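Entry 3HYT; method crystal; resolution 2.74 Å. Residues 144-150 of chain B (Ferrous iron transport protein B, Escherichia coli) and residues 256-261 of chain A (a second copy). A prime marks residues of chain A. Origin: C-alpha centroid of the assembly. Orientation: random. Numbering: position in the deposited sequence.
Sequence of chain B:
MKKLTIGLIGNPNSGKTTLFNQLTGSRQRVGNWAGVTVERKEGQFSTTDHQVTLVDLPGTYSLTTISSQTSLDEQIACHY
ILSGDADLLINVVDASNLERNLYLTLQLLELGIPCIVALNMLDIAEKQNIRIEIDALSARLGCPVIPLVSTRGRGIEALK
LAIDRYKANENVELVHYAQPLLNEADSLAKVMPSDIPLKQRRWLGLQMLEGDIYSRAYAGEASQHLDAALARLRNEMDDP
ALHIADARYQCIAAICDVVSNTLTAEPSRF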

ATOM      1  N   PRO B 144       0.092   6.557 -10.459  1.00 21.89           N
ATOM      2  CA  PRO B 144       0.967   7.129  -9.434  1.00 21.48           C
ATOM      3  C   PRO B 144       0.468   8.465  -8.895  1.00 21.17           C
ATOM      4  O   PRO B 144      -0.090   9.273  -9.643  1.00 21.25           O
ATOM      5  CB  PRO B 144       2.292   7.333 -10.176  1.00 21.45           C
ATOM      6  CG  PRO B 144       2.243   6.382 -11.308  1.00 21.55           C
ATOM      7  CD  PRO B 144       0.807   6.354 -11.730  1.00 21.86           C
ATOM      8  N   VAL B 145       0.665   8.680  -7.599  1.00 20.80           N
ATOM      9  CA  VAL B 145       0.353   9.954  -6.964  1.00 20.46           C
ATOM     10  C   VAL B 145       1.663  10.540  -6.446  1.00 20.29           C
ATOM     11  O   VAL B 145       2.339   9.926  -5.622  1.00 20.36           O
ATOM     12  CB  VAL B 145      -0.698   9.787  -5.833  1.00 20.53           C
ATOM     13  CG1 VAL B 145      -0.914  11.092  -5.080  1.00 20.09           C
ATOM     14  CG2 VAL B 145      -2.015   9.290  -6.409  1.00 20.51           C
ATOM     15  N   ILE B 146       2.016  11.718  -6.956  1.00 20.00           N
ATOM     16  CA  ILE B 146       3.317  12.337  -6.706  1.00 19.67           C
ATOM     17  C   ILE B 146       3.160  13.704  -6.030  1.00 19.66           C
ATOM     18  O   ILE B 146       2.687  14.653  -6.651  1.00 19.51           O
ATOM     19  CB  ILE B 146       4.124  12.503  -8.031  1.00 19.64           C
ATOM     20  CG1 ILE B 146       4.325  11.155  -8.753  1.00 19.30           C
ATOM     21  CG2 ILE B 146       5.447  13.249  -7.792  1.00 19.64           C
ATOM     22  CD1 ILE B 146       5.072  10.077  -7.960  1.00 18.83           C
ATOM     23  N   PRO B 147       3.547  13.808  -4.747  1.00 19.80           N
ATOM     24  CA  PRO B 147       3.515  15.108  -4.074  1.00 19.81           C
ATOM     25  C   PRO B 147       4.570  16.049  -4.648  1.00 20.04           C
ATOM     26  O   PRO B 147       5.680  15.616  -4.954  1.00 20.14           O
ATOM     27  CB  PRO B 147       3.849  14.763  -2.620  1.00 19.67           C
ATOM     28  CG  PRO B 147       3.558  13.307  -2.487  1.00 19.82           C
ATOM     29  CD  PRO B 147       3.885  12.715  -3.818  1.00 19.74           C
ATOM     30  N   LEU B 148       4.218  17.324  -4.802  1.00 20.15           N
ATOM     31  CA  LEU B 148       5.155  18.318  -5.312  1.00 20.32           C
ATOM     32  C   LEU B 148       5.881  19.052  -4.179  1.00 20.45           C
ATOM     33  O   LEU B 148       5.630  20.232  -3.921  1.00 20.72           O
ATOM     34  CB  LEU B 148       4.451  19.302  -6.260  1.00 20.27           C
ATOM     35  CG  LEU B 148       3.810  18.719  -7.528  1.00 20.61           C
ATOM     36  CD1 LEU B 148       3.125  19.809  -8.338  1.00 20.37           C
ATOM     37  CD2 LEU B 148       4.821  17.962  -8.398  1.00 20.32           C
ATOM     38  N   VAL B 149       6.775  18.334  -3.503  1.00 20.52           N
ATOM     39  CA  VAL B 149       7.620  18.919  -2.459  1.00 20.53           C
ATOM     40  C   VAL B 149       8.732  19.725  -3.125  1.00 20.83           C
ATOM     41  O   VAL B 149       9.397  19.240  -4.043  1.00 21.08           O
ATOM     42  CB  VAL B 149       8.230  17.832  -1.525  1.00 20.35           C
ATOM     43  CG1 VAL B 149       9.087  18.456  -0.435  1.00 19.64           C
ATOM     44  CG2 VAL B 149       7.135  16.966  -0.910  1.00 20.00           C
ATOM     45  N   SER B 150       8.921  20.958  -2.668  1.00 21.06           N
ATOM     46  CA  SER B 150       9.953  21.834  -3.219  1.00 21.30           C
ATOM     47  C   SER B 150      11.330  21.658  -2.564  1.00 21.37           C
ATOM     48  O   SER B 150      12.352  21.930  -3.195  1.00 21.57           O
ATOM     49  CB  SER B 150       9.509  23.296  -3.152  1.00 21.30           C
ATOM     50  OG  SER B 150       8.997  23.612  -1.871  1.00 21.55           O
TER
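Chain A 256-261: CDVVSN

Residues 145-147 of chain B form a short strand, with phi/psi values of -117/119 at Val145, -120/110 at Ile146 and -69/140 at Pro147; after the strand the chain turns at Leu148 (-94/71), is extended again at Val149 (-76/131) and leaves that conformation at Ser150 (-87/-26). A weak backbone hydrogen bond from Val149 N to Pro147 O, 3.3 Å long, spans Leu148. The stretch of chain A is the last part of a helix that begins earlier in the chain. Residues 256-259 keep helical torsions, whereas Ser260′, at -127/100, is the first to leave them; its N nevertheless donates to Cys256′ O at 3.0 Å, completing an i to i+4 bond at the helix end.

The helix end meets the strand around Pro147, whose CA lies 6.3 Å from the CA of Val258′, the closest pair of CA atoms between the stretches. Together the two stretches bury 266 Å², about half of it at Pro147 and Asp257′. From Pro147 to Ser150 the CA-to-CB bonds alternate: Pro147 and Val149 toward chain A, Leu148 and Ser150 away. On the helix, Val259′ points away and makes no contact.

Asp257′ is the center of the contact. Its CA-to-CB bond runs sideways, but with chi1 at -176° (t) the carboxylate comes nearer to chain B. Asp257′ OD2 lies 2.7 Å from Pro147 O and 3.3 Å from Pro147 CD; the former separation is short for two oxygens, and whether a proton lies between them is left open. The other oxygen, Asp257′ OD1, is 3.0 Å from the same Pro147 O, and 3.4 Å from Val149 CB. Ile146 CG2 packs 3.9 Å from Asp257′ OD2, so aliphatic groups of three residues of chain B line the carboxylate.

Beside this polar group, Val258′ supplies the apolar part of the contact. Its CG2 methyl lies 4.2 Å from Pro147 CD and 4.4 Å from Ile146 CD1, and reaches the strand backbone at 4.3 Å from Val145 O. These are loose van der Waals distances. Beyond the helix, Asn261′ directs its CA-to-CB bond toward chain B, and its side chain packs near the Pro147 ring and the Val149 side chain. Pro147 thus touches residues within the helix, Asp257′ and Val258′, and one beyond it, Asn261′.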

ATOM      1  N   CYS A 256      11.544   9.685  -0.345  1.00 19.81           N
ATOM      2  CA  CYS A 256      11.232  10.703   0.667  1.00 20.51           C
ATOM      3  C   CYS A 256      10.042  11.573   0.284  1.00 20.94           C
ATOM      4  O   CYS A 256       9.244  11.954   1.140  1.00 20.92           O
ATOM      5  CB  CYS A 256      12.445  11.605   0.905  1.00 20.51           C
ATOM      6  SG  CYS A 256      13.898  10.757   1.547  1.00 20.93           S
ATOM      7  N   ASP A 257       9.939  11.885  -1.006  1.00 21.62           N
ATOM      8  CA  ASP A 257       8.864  12.714  -1.542  1.00 22.25           C
ATOM      9  C   ASP A 257       7.486  12.096  -1.317  1.00 22.60           C
ATOM     10  O   ASP A 257       6.544  12.798  -0.955  1.00 22.89           O
ATOM     11  CB  ASP A 257       9.078  12.951  -3.038  1.00 22.24           C
ATOM     12  CG  ASP A 257       8.046  13.886  -3.634  1.00 22.66           C
ATOM     13  OD1 ASP A 257       8.213  15.116  -3.510  1.00 23.38           O
ATOM     14  OD2 ASP A 257       7.072  13.390  -4.237  1.00 22.64           O
ATOM     15  N   VAL A 258       7.379  10.788  -1.540  1.00 22.95           N
ATOM     16  CA  VAL A 258       6.110  10.077  -1.422  1.00 23.40           C
ATOM     17  C   VAL A 258       5.883   9.625   0.013  1.00 23.64           C
ATOM     18  O   VAL A 258       4.782   9.729   0.544  1.00 23.96           O
ATOM     19  CB  VAL A 258       6.058   8.833  -2.361  1.00 23.42           C
ATOM     20  CG1 VAL A 258       4.760   8.053  -2.165  1.00 23.35           C
ATOM     21  CG2 VAL A 258       6.222   9.239  -3.817  1.00 23.21           C
ATOM     22  N   VAL A 259       6.951   9.144   0.632  1.00 23.97           N
ATOM     23  CA  VAL A 259       6.894   8.439   1.908  1.00 24.22           C
ATOM     24  C   VAL A 259       6.840   9.356   3.143  1.00 24.56           C
ATOM     25  O   VAL A 259       6.184   9.023   4.134  1.00 24.47           O
ATOM     26  CB  VAL A 259       8.072   7.421   1.974  1.00 24.11           C
ATOM     27  CG1 VAL A 259       8.490   7.092   3.396  1.00 24.07           C
ATOM     28  CG2 VAL A 259       7.711   6.173   1.197  1.00 24.04           C
ATOM     29  N   SER A 260       7.505  10.509   3.072  1.00 25.04           N
ATOM     30  CA  SER A 260       7.662  11.366   4.245  1.00 25.71           C
ATOM     31  C   SER A 260       7.224  12.814   4.041  1.00 26.03           C
ATOM     32  O   SER A 260       7.972  13.622   3.499  1.00 26.21           O
ATOM     33  CB  SER A 260       9.111  11.330   4.723  1.00 25.73           C
ATOM     34  OG  SER A 260       9.246  12.033   5.944  1.00 26.53           O
ATOM     35  N   ASN A 261       6.019  13.140   4.503  1.00 26.58           N
ATOM     36  CA  ASN A 261       5.492  14.509   4.421  1.00 27.08           C
ATOM     37  C   ASN A 261       4.955  15.026   5.760  1.00 27.16           C
ATOM     38  O   ASN A 261       5.488  14.712   6.829  1.00 27.23           O
ATOM     39  CB  ASN A 261       4.399  14.610   3.345  1.00 27.28           C
ATOM     40  CG  ASN A 261       4.843  14.051   1.994  1.00 27.74           C
ATOM     41  OD1 ASN A 261       5.908  14.404   1.481  1.00 28.25           O
ATOM     42  ND2 ASN A 261       4.022  13.180   1.414  1.00 27.36           N
TER